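Local coordinates for protein AA9 family lytic polysaccharide monooxygenase D (Myceliophthora thermophila, PDB 5UFV) that cleaves cellulose oxidatively as a secreted, copper-dependent lytic polysaccharide monooxygenase, attacking glycosidic bonds with O2 or H2O2 once its copper has been reduced, at residues Tyr57-Pro62 and Gln174-Gly179; Val82-Cys87 and Tyr151-Glu156. All coordinates share one frame; numbering follows the deposited sequence.

Contact 1 of 2, residues Tyr57-Pro62 and Gln174-Gly179; sequences YAEAAP and QIKVTG
Lys176 reaches over the aromatic ring of Tyr57, the two side chains crossing obliquely. Its CE sits over the middle of the Tyr57 ring, 3.5 Å from the ring centroid, as a CH-pi contact, and NZ follows over the same face as a cation-pi partner, 4.4 Å from that centroid. CG of Lys176 lies anti to its backbone N (chi1 -171°), and bends at chi3 and chi4 then bring CE and NZ over the ring. A lysine suits this partly exposed place: its methylene chain covers the aromatic face while its ammonium group also bonds Asn150 OD1. The strands that carry this pair run parallel, Ala58 N donating to Gln174 O at 2.9 Å and Lys176 N to Ala58 O at 2.8 Å. On the opposite face Ala60 CB rests against Ile175 CG2 at 4.1 Å; Ala58, Ala60 and Ile175 all touch Ile9 of strand 4-9, where the small alanine methyls let the two sheets come close. Where the strands end, Thr178 holds Ala60 O twice. Its backbone N lies 2.7 Å from Ala60 O, and its OG1 donates to Ala60 O from above the carbonyl plane at 3.3 Å. Pro62, which has no N-H to offer, follows with its CD against Val177 CG1 at 4.1 Å. This is a parallel edge pairing at the rim of the mixed sheet in the beta-sandwich of AA9 enzymes, away from the copper site.

Contact 2 of 2, residues Val82-Cys87 and Tyr151-Glu156; sequences VWMYKC and YLVRHE
Lys86 crosses Tyr151, its CD over one face of the ring, 3.2 Å from Tyr151 CZ. A turn at chi2 of Lys86 (85°) carries CD over the ring; at the root of the tyrosine side chain Met84 CE packs 3.8 Å from Tyr151 CB, at about a right angle. A tyrosine fits because its ring offers an apolar face to the Lys86 methylenes while its OH bonds Ala147 O. Trp83 works on the opposite face of the sheet, beside Arg154 and pointing the same way, with ring and guanidinium planes 77° apart. Tryptophan joins a broad apolar ring with an N-H that reaches buried Glu156: NE1 donates to Glu156 OE1 at 3.2 Å, tilted out of the indole plane. The same oxygen accepts Arg154 NH1 at 2.7 Å, and Arg154 NH2 binds Glu156 OE2 at 3.1 Å, both from above the carboxylate plane. This end-on grip, with Tyr196 OH on OE2, satisfies the carboxylate and probably stabilises its negative charge. Leu152 brings a branched apolar end to sulfur, its CG 3.9 Å from Cys87 SG, which is disulfide-bonded to Cys94. Backbone bonds such as Arg154 N to Trp83 O, 2.7 Å, join the strands. Antiparallel pairing of this kind forms the interior of the mixed sheet in the AA9 beta-sandwich; the Glu156 side chain lies about 7 Å from that of the copper ligand Tyr169.

In the fold
From the N terminus the chain lays down strands 4-9 and 12-15 of the four-stranded sheet before reaching 57-62, whose residues 58-60 form an edge strand of the mixed sheet. It returns to the four-stranded sheet as strand 65-70, then enters the mixed sheet at 82-87. Strand 149-159 pairs with 82-87, closing the loop of contact 2, and strand 167-177 then meets 57-62 and closes the longer loop of contact 1, which encloses the first. Strands 149-159 and 167-177 are neighbours, so the contacts join directly: Ile175 O and Tyr151 N, 2.7 Å apart, probably share a hydrogen bond. Together they tie the mixed sheet's edge to its middle, while Ile9, Ile66 and Ala68 of the facing sheet close the sandwich.

Contact 1 of 2, residues Tyr57-Pro62 and Gln174-Gly179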
ATOM      1  N   TYR A  57       0.961  15.703  -9.805  1.00 28.92           N
ATOM      2  CA  TYR A  57      -0.034  15.233  -8.843  1.00 29.74           C
ATOM      3  C   TYR A  57      -1.347  14.942  -9.588  1.00 30.68           C
ATOM      4  O   TYR A  57      -1.601  15.499 -10.649  1.00 29.84           O
ATOM      5  CB  TYR A  57      -0.307  16.290  -7.778  1.00 30.44           C
ATOM      6  CG  TYR A  57      -0.660  17.627  -8.380  1.00 32.10           C
ATOM      7  CD1 TYR A  57      -1.956  17.897  -8.788  1.00 33.40           C
ATOM      8  CD2 TYR A  57       0.328  18.612  -8.595  1.00 32.23           C
ATOM      9  CE1 TYR A  57      -2.284  19.116  -9.369  1.00 34.92           C
ATOM     10  CE2 TYR A  57       0.013  19.821  -9.172  1.00 33.04           C
ATOM     11  CZ  TYR A  57      -1.297  20.066  -9.556  1.00 35.66           C
ATOM     12  OH  TYR A  57      -1.642  21.259 -10.144  1.00 38.51           O
ATOM     13  N   ALA A  58      -2.159  14.044  -9.040  1.00 30.71           N
ATOM     14  CA  ALA A  58      -3.513  13.853  -9.522  1.00 32.09           C
ATOM     15  C   ALA A  58      -4.472  14.654  -8.625  1.00 33.83           C
ATOM     16  O   ALA A  58      -4.283  14.706  -7.413  1.00 35.11           O
ATOM     17  CB  ALA A  58      -3.859  12.378  -9.488  1.00 31.79           C
ATOM     18  N   GLU A  59      -5.485  15.278  -9.216  1.00 36.45           N
ATOM     19  CA  GLU A  59      -6.554  15.923  -8.442  1.00 39.56           C
ATOM     20  C   GLU A  59      -7.581  14.909  -8.032  1.00 38.17           C
ATOM     21  O   GLU A  59      -7.871  13.963  -8.768  1.00 39.29           O
ATOM     22  CB  GLU A  59      -7.232  17.051  -9.227  1.00 43.65           C
ATOM     23  CG  GLU A  59      -6.245  18.131  -9.680  1.00 48.67           C
ATOM     24  CD  GLU A  59      -6.711  19.564  -9.465  1.00 54.25           C
ATOM     25  OE1 GLU A  59      -7.943  19.829  -9.404  1.00 57.52           O
ATOM     26  OE2 GLU A  59      -5.816  20.435  -9.366  1.00 57.41           O
ATOM     27  N   ALA A  60      -8.120  15.096  -6.840  1.00 37.58           N
ATOM     28  CA  ALA A  60      -9.184  14.240  -6.341  1.00 37.50           C
ATOM     29  C   ALA A  60      -9.870  14.886  -5.163  1.00 38.83           C
ATOM     30  O   ALA A  60      -9.260  15.600  -4.376  1.00 38.58           O
ATOM     31  CB  ALA A  60      -8.651  12.882  -5.924  1.00 36.60           C
ATOM     32  N   ALA A  61     -11.155  14.630  -5.058  1.00 39.72           N
ATOM     33  CA  ALA A  61     -11.923  15.072  -3.927  1.00 41.44           C
ATOM     34  C   ALA A  61     -12.180  13.866  -3.031  1.00 40.99           C
ATOM     35  O   ALA A  61     -12.072  12.712  -3.460  1.00 38.80           O
ATOM     36  CB  ALA A  61     -13.241  15.684  -4.398  1.00 42.41           C
ATOM     37  N   PRO A  62     -12.535  14.134  -1.777  1.00 42.95           N
ATOM     38  CA  PRO A  62     -12.941  13.069  -0.885  1.00 42.61           C
ATOM     39  C   PRO A  62     -14.051  12.266  -1.522  1.00 42.86           C
ATOM     40  O   PRO A  62     -14.870  12.845  -2.222  1.00 43.01           O
ATOM     41  CB  PRO A  62     -13.459  13.825   0.335  1.00 45.37           C
ATOM     42  CG  PRO A  62     -12.680  15.107   0.339  1.00 45.71           C
ATOM     43  CD  PRO A  62     -12.497  15.451  -1.105  1.00 44.75           C
ATOM     44  N   GLN A 174       1.446  10.934  -5.891  1.00 26.32           N
ATOM     45  CA  GLN A 174       1.095  12.258  -5.363  1.00 28.61           C
ATOM     46  C   GLN A 174      -0.359  12.669  -5.689  1.00 30.54           C
ATOM     47  O   GLN A 174      -0.768  12.705  -6.855  1.00 31.63           O
ATOM     48  CB  GLN A 174       2.092  13.300  -5.886  1.00 28.77           C
ATOM     49  CG  GLN A 174       3.519  12.969  -5.497  1.00 29.34           C
ATOM     50  CD  GLN A 174       4.514  14.089  -5.703  1.00 29.70           C
ATOM     51  OE1 GLN A 174       5.473  14.201  -4.950  1.00 32.75           O
ATOM     52  NE2 GLN A 174       4.312  14.897  -6.714  1.00 29.52           N
ATOM     53  N   ILE A 175      -1.129  12.965  -4.646  1.00 32.45           N
ATOM     54  CA  ILE A 175      -2.546  13.322  -4.784  1.00 34.20           C
ATOM     55  C   ILE A 175      -2.794  14.695  -4.161  1.00 35.04           C
ATOM     56  O   ILE A 175      -2.478  14.916  -2.977  1.00 32.28           O
ATOM     57  CB  ILE A 175      -3.448  12.330  -4.041  1.00 34.87           C
ATOM     58  CG1 ILE A 175      -3.017  10.899  -4.330  1.00 35.40           C
ATOM     59  CG2 ILE A 175      -4.911  12.554  -4.400  1.00 36.50           C
ATOM     60  CD1 ILE A 175      -3.534  10.333  -5.622  1.00 36.39           C
ATOM     61  N   LYS A 176      -3.344  15.607  -4.965  1.00 35.33           N
ATOM     62  CA  LYS A 176      -3.815  16.878  -4.460  1.00 36.94           C
ATOM     63  C   LYS A 176      -5.312  16.736  -4.193  1.00 38.38           C
ATOM     64  O   LYS A 176      -6.118  16.695  -5.141  1.00 39.96           O
ATOM     65  CB  LYS A 176      -3.536  18.030  -5.425  1.00 37.25           C
ATOM     66  CG  LYS A 176      -3.836  19.358  -4.761  1.00 39.89           C
ATOM     67  CD  LYS A 176      -3.637  20.580  -5.647  1.00 42.81           C
ATOM     68  CE  LYS A 176      -2.230  20.729  -6.233  1.00 42.94           C
ATOM     69  NZ  LYS A 176      -1.173  21.138  -5.265  1.00 41.79           N
ATOM     70  N   VAL A 177      -5.663  16.636  -2.908  1.00 38.64           N
ATOM     71  CA  VAL A 177      -7.050  16.481  -2.439  1.00 39.70           C
ATOM     72  C   VAL A 177      -7.761  17.818  -2.343  1.00 42.16           C
ATOM     73  O   VAL A 177      -7.333  18.700  -1.589  1.00 43.76           O
ATOM     74  CB  VAL A 177      -7.080  15.834  -1.049  1.00 40.52           C
ATOM     75  CG1 VAL A 177      -8.493  15.778  -0.490  1.00 41.75           C
ATOM     76  CG2 VAL A 177      -6.487  14.439  -1.123  1.00 40.12           C
ATOM     77  N   THR A 178      -8.849  17.960  -3.095  1.00 44.01           N
ATOM     78  CA  THR A 178      -9.601  19.206  -3.165  1.00 46.96           C
ATOM     79  C   THR A 178     -10.745  19.248  -2.150  1.00 48.85           C
ATOM     80  O   THR A 178     -10.855  18.380  -1.289  1.00 47.86           O
ATOM     81  CB  THR A 178     -10.190  19.377  -4.576  1.00 50.13           C
ATOM     82  OG1 THR A 178     -11.054  18.267  -4.874  1.00 50.97           O
ATOM     83  CG2 THR A 178      -9.066  19.463  -5.612  1.00 50.21           C
ATOM     84  N   GLY A 179     -11.600  20.261  -2.258  1.00 52.50           N
ATOM     85  CA  GLY A 179     -12.772  20.378  -1.400  1.00 55.14           C
ATOM     86  C   GLY A 179     -12.510  21.147  -0.121  1.00 57.58           C
ATOM     87  O   GLY A 179     -11.532  21.894   0.000  1.00 58.64           O
TER

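Contact 2 of 2, residues Val82-Cys87 and Tyr151-Glu156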
ATOM      1  N   VAL A  82      -3.235   0.121   1.819  1.00 25.46           N
ATOM      2  CA  VAL A  82      -3.180   1.379   1.137  1.00 25.25           C
ATOM      3  C   VAL A  82      -3.222   2.470   2.159  1.00 26.25           C
ATOM      4  O   VAL A  82      -4.125   2.506   2.976  1.00 29.03           O
ATOM      5  CB  VAL A  82      -4.374   1.564   0.214  1.00 26.25           C
ATOM      6  CG1 VAL A  82      -4.183   2.831  -0.610  1.00 25.77           C
ATOM      7  CG2 VAL A  82      -4.577   0.324  -0.661  1.00 26.11           C
ATOM      8  N   TRP A  83      -2.251   3.371   2.103  1.00 26.96           N
ATOM      9  CA  TRP A  83      -2.087   4.399   3.094  1.00 27.13           C
ATOM     10  C   TRP A  83      -2.029   5.745   2.448  1.00 26.98           C
ATOM     11  O   TRP A  83      -1.762   5.872   1.277  1.00 26.85           O
ATOM     12  CB  TRP A  83      -0.748   4.270   3.797  1.00 28.38           C
ATOM     13  CG  TRP A  83      -0.358   2.943   4.376  1.00 29.46           C
ATOM     14  CD1 TRP A  83      -0.034   1.803   3.695  1.00 29.33           C
ATOM     15  CD2 TRP A  83      -0.148   2.652   5.763  1.00 29.74           C
ATOM     16  NE1 TRP A  83       0.317   0.804   4.581  1.00 29.56           N
ATOM     17  CE2 TRP A  83       0.264   1.303   5.852  1.00 28.97           C
ATOM     18  CE3 TRP A  83      -0.271   3.400   6.937  1.00 31.28           C
ATOM     19  CZ2 TRP A  83       0.561   0.697   7.055  1.00 29.57           C
ATOM     20  CZ3 TRP A  83       0.024   2.788   8.141  1.00 31.34           C
ATOM     21  CH2 TRP A  83       0.440   1.459   8.191  1.00 30.44           C
ATOM     22  N   MET A  84      -2.187   6.764   3.271  1.00 27.90           N
ATOM     23  CA  MET A  84      -2.060   8.133   2.856  1.00 28.36           C
ATOM     24  C   MET A  84      -1.281   8.901   3.900  1.00 28.24           C
ATOM     25  O   MET A  84      -1.084   8.441   5.014  1.00 27.92           O
ATOM     26  CB  MET A  84      -3.443   8.771   2.645  1.00 29.94           C
ATOM     27  CG  MET A  84      -4.113   8.314   1.375  1.00 31.01           C
ATOM     28  SD  MET A  84      -5.676   9.136   0.950  1.00 36.31           S
ATOM     29  CE  MET A  84      -5.106  10.660   0.188  1.00 33.98           C
ATOM     30  N   TYR A  85      -0.853  10.094   3.525  1.00 28.94           N
ATOM     31  CA  TYR A  85       0.041  10.875   4.347  1.00 30.08           C
ATOM     32  C   TYR A  85      -0.138  12.314   3.940  1.00 32.15           C
ATOM     33  O   TYR A  85       0.007  12.652   2.765  1.00 30.52           O
ATOM     34  CB  TYR A  85       1.490  10.418   4.120  1.00 28.48           C
ATOM     35  CG  TYR A  85       2.523  11.205   4.867  1.00 28.25           C
ATOM     36  CD1 TYR A  85       2.874  12.493   4.473  1.00 28.96           C
ATOM     37  CD2 TYR A  85       3.169  10.659   5.944  1.00 28.60           C
ATOM     38  CE1 TYR A  85       3.821  13.229   5.160  1.00 29.36           C
ATOM     39  CE2 TYR A  85       4.130  11.371   6.632  1.00 30.02           C
ATOM     40  CZ  TYR A  85       4.455  12.663   6.239  1.00 30.13           C
ATOM     41  OH  TYR A  85       5.418  13.352   6.943  1.00 29.15           O
ATOM     42  N   LYS A  86      -0.443  13.144   4.925  1.00 35.86           N
ATOM     43  CA  LYS A  86      -0.662  14.555   4.707  1.00 40.74           C
ATOM     44  C   LYS A  86       0.656  15.321   4.664  1.00 40.35           C
ATOM     45  O   LYS A  86       1.287  15.519   5.695  1.00 44.34           O
ATOM     46  CB  LYS A  86      -1.541  15.105   5.826  1.00 44.86           C
ATOM     47  CG  LYS A  86      -1.798  16.603   5.756  1.00 48.99           C
ATOM     48  CD  LYS A  86      -2.952  16.936   4.850  1.00 51.89           C
ATOM     49  CE  LYS A  86      -2.981  18.415   4.483  1.00 55.05           C
ATOM     50  NZ  LYS A  86      -3.278  19.268   5.651  1.00 57.83           N
ATOM     51  N   CYS A  87       1.050  15.774   3.481  1.00 39.38           N
ATOM     52  CA  CYS A  87       2.234  16.601   3.355  1.00 41.38           C
ATOM     53  C   CYS A  87       2.030  17.943   4.089  1.00 40.74           C
ATOM     54  O   CYS A  87       1.025  18.608   3.892  1.00 40.27           O
ATOM     55  CB  CYS A  87       2.596  16.844   1.870  1.00 42.89           C
ATOM     56  SG  CYS A  87       3.187  15.381   0.979  1.00 46.03           S
ATOM     57  N   TYR A 151      -1.229  15.231  -0.628  1.00 33.90           N
ATOM     58  CA  TYR A 151      -1.063  13.949   0.046  1.00 33.68           C
ATOM     59  C   TYR A 151      -0.269  12.970  -0.791  1.00 32.29           C
ATOM     60  O   TYR A 151      -0.359  12.969  -2.012  1.00 32.81           O
ATOM     61  CB  TYR A 151      -2.408  13.280   0.325  1.00 34.84           C
ATOM     62  CG  TYR A 151      -3.278  13.866   1.411  1.00 35.75           C
ATOM     63  CD1 TYR A 151      -4.153  14.903   1.127  1.00 37.77           C
ATOM     64  CD2 TYR A 151      -3.301  13.321   2.679  1.00 36.41           C
ATOM     65  CE1 TYR A 151      -4.990  15.427   2.097  1.00 39.99           C
ATOM     66  CE2 TYR A 151      -4.136  13.838   3.677  1.00 39.23           C
ATOM     67  CZ  TYR A 151      -4.989  14.893   3.383  1.00 39.94           C
ATOM     68  OH  TYR A 151      -5.836  15.439   4.343  1.00 40.30           O
ATOM     69  N   LEU A 152       0.457  12.090  -0.117  1.00 31.77           N
ATOM     70  CA  LEU A 152       1.007  10.904  -0.762  1.00 30.31           C
ATOM     71  C   LEU A 152       0.038   9.778  -0.514  1.00 30.32           C
ATOM     72  O   LEU A 152      -0.650   9.754   0.500  1.00 29.41           O
ATOM     73  CB  LEU A 152       2.350  10.524  -0.179  1.00 29.94           C
ATOM     74  CG  LEU A 152       3.366  11.650  -0.005  1.00 30.97           C
ATOM     75  CD1 LEU A 152       4.633  11.075   0.602  1.00 31.18           C
ATOM     76  CD2 LEU A 152       3.660  12.318  -1.332  1.00 31.72           C
ATOM     77  N   VAL A 153      -0.029   8.853  -1.453  1.00 29.82           N
ATOM     78  CA  VAL A 153      -0.795   7.642  -1.254  1.00 29.49           C
ATOM     79  C   VAL A 153       0.171   6.509  -1.470  1.00 27.94           C
ATOM     80  O   VAL A 153       0.963   6.594  -2.378  1.00 29.39           O
ATOM     81  CB  VAL A 153      -1.941   7.526  -2.249  1.00 30.84           C
ATOM     82  CG1 VAL A 153      -1.442   7.665  -3.684  1.00 31.31           C
ATOM     83  CG2 VAL A 153      -2.666   6.198  -2.056  1.00 30.97           C
ATOM     84  N   ARG A 154       0.121   5.463  -0.644  1.00 27.15           N
ATOM     85  CA  ARG A 154       1.130   4.384  -0.683  1.00 25.40           C
ATOM     86  C   ARG A 154       0.452   3.025  -0.765  1.00 25.23           C
ATOM     87  O   ARG A 154      -0.382   2.687   0.096  1.00 24.74           O
ATOM     88  CB  ARG A 154       2.012   4.460   0.574  1.00 25.24           C
ATOM     89  CG  ARG A 154       2.929   3.281   0.831  1.00 23.98           C
ATOM     90  CD  ARG A 154       3.763   3.579   2.063  1.00 25.41           C
ATOM     91  NE  ARG A 154       4.666   2.478   2.362  1.00 26.22           N
ATOM     92  CZ  ARG A 154       4.283   1.317   2.908  1.00 27.81           C
ATOM     93  NH1 ARG A 154       2.998   1.114   3.268  1.00 27.12           N
ATOM     94  NH2 ARG A 154       5.196   0.356   3.100  1.00 26.37           N
ATOM     95  N   HIS A 155       0.802   2.244  -1.788  1.00 23.97           N
ATOM     96  CA  HIS A 155       0.262   0.897  -1.929  1.00 23.64           C
ATOM     97  C   HIS A 155       1.319  -0.054  -1.520  1.00 23.27           C
ATOM     98  O   HIS A 155       2.461   0.130  -1.887  1.00 23.11           O
ATOM     99  CB  HIS A 155      -0.172   0.602  -3.362  1.00 24.02           C
ATOM    100  CG  HIS A 155      -1.377   1.378  -3.774  1.00 25.25           C
ATOM    101  ND1 HIS A 155      -1.319   2.711  -4.122  1.00 25.72           N
ATOM    102  CD2 HIS A 155      -2.685   1.038  -3.811  1.00 25.96           C
ATOM    103  CE1 HIS A 155      -2.534   3.149  -4.389  1.00 24.79           C
ATOM    104  NE2 HIS A 155      -3.380   2.156  -4.203  1.00 25.70           N
ATOM    105  N   GLU A 156       0.934  -1.073  -0.764  1.00 23.67           N
ATOM    106  CA  GLU A 156       1.875  -1.997  -0.210  1.00 25.66           C
ATOM    107  C   GLU A 156       1.233  -3.348  -0.223  1.00 26.27           C
ATOM    108  O   GLU A 156       0.106  -3.516   0.275  1.00 26.01           O
ATOM    109  CB  GLU A 156       2.233  -1.595   1.222  1.00 29.92           C
ATOM    110  CG  GLU A 156       3.124  -2.565   2.000  1.00 34.10           C
ATOM    111  CD  GLU A 156       3.352  -2.131   3.466  1.00 40.47           C
ATOM    112  OE1 GLU A 156       2.468  -1.452   4.062  1.00 42.58           O
ATOM    113  OE2 GLU A 156       4.433  -2.448   4.040  1.00 43.07           O
TER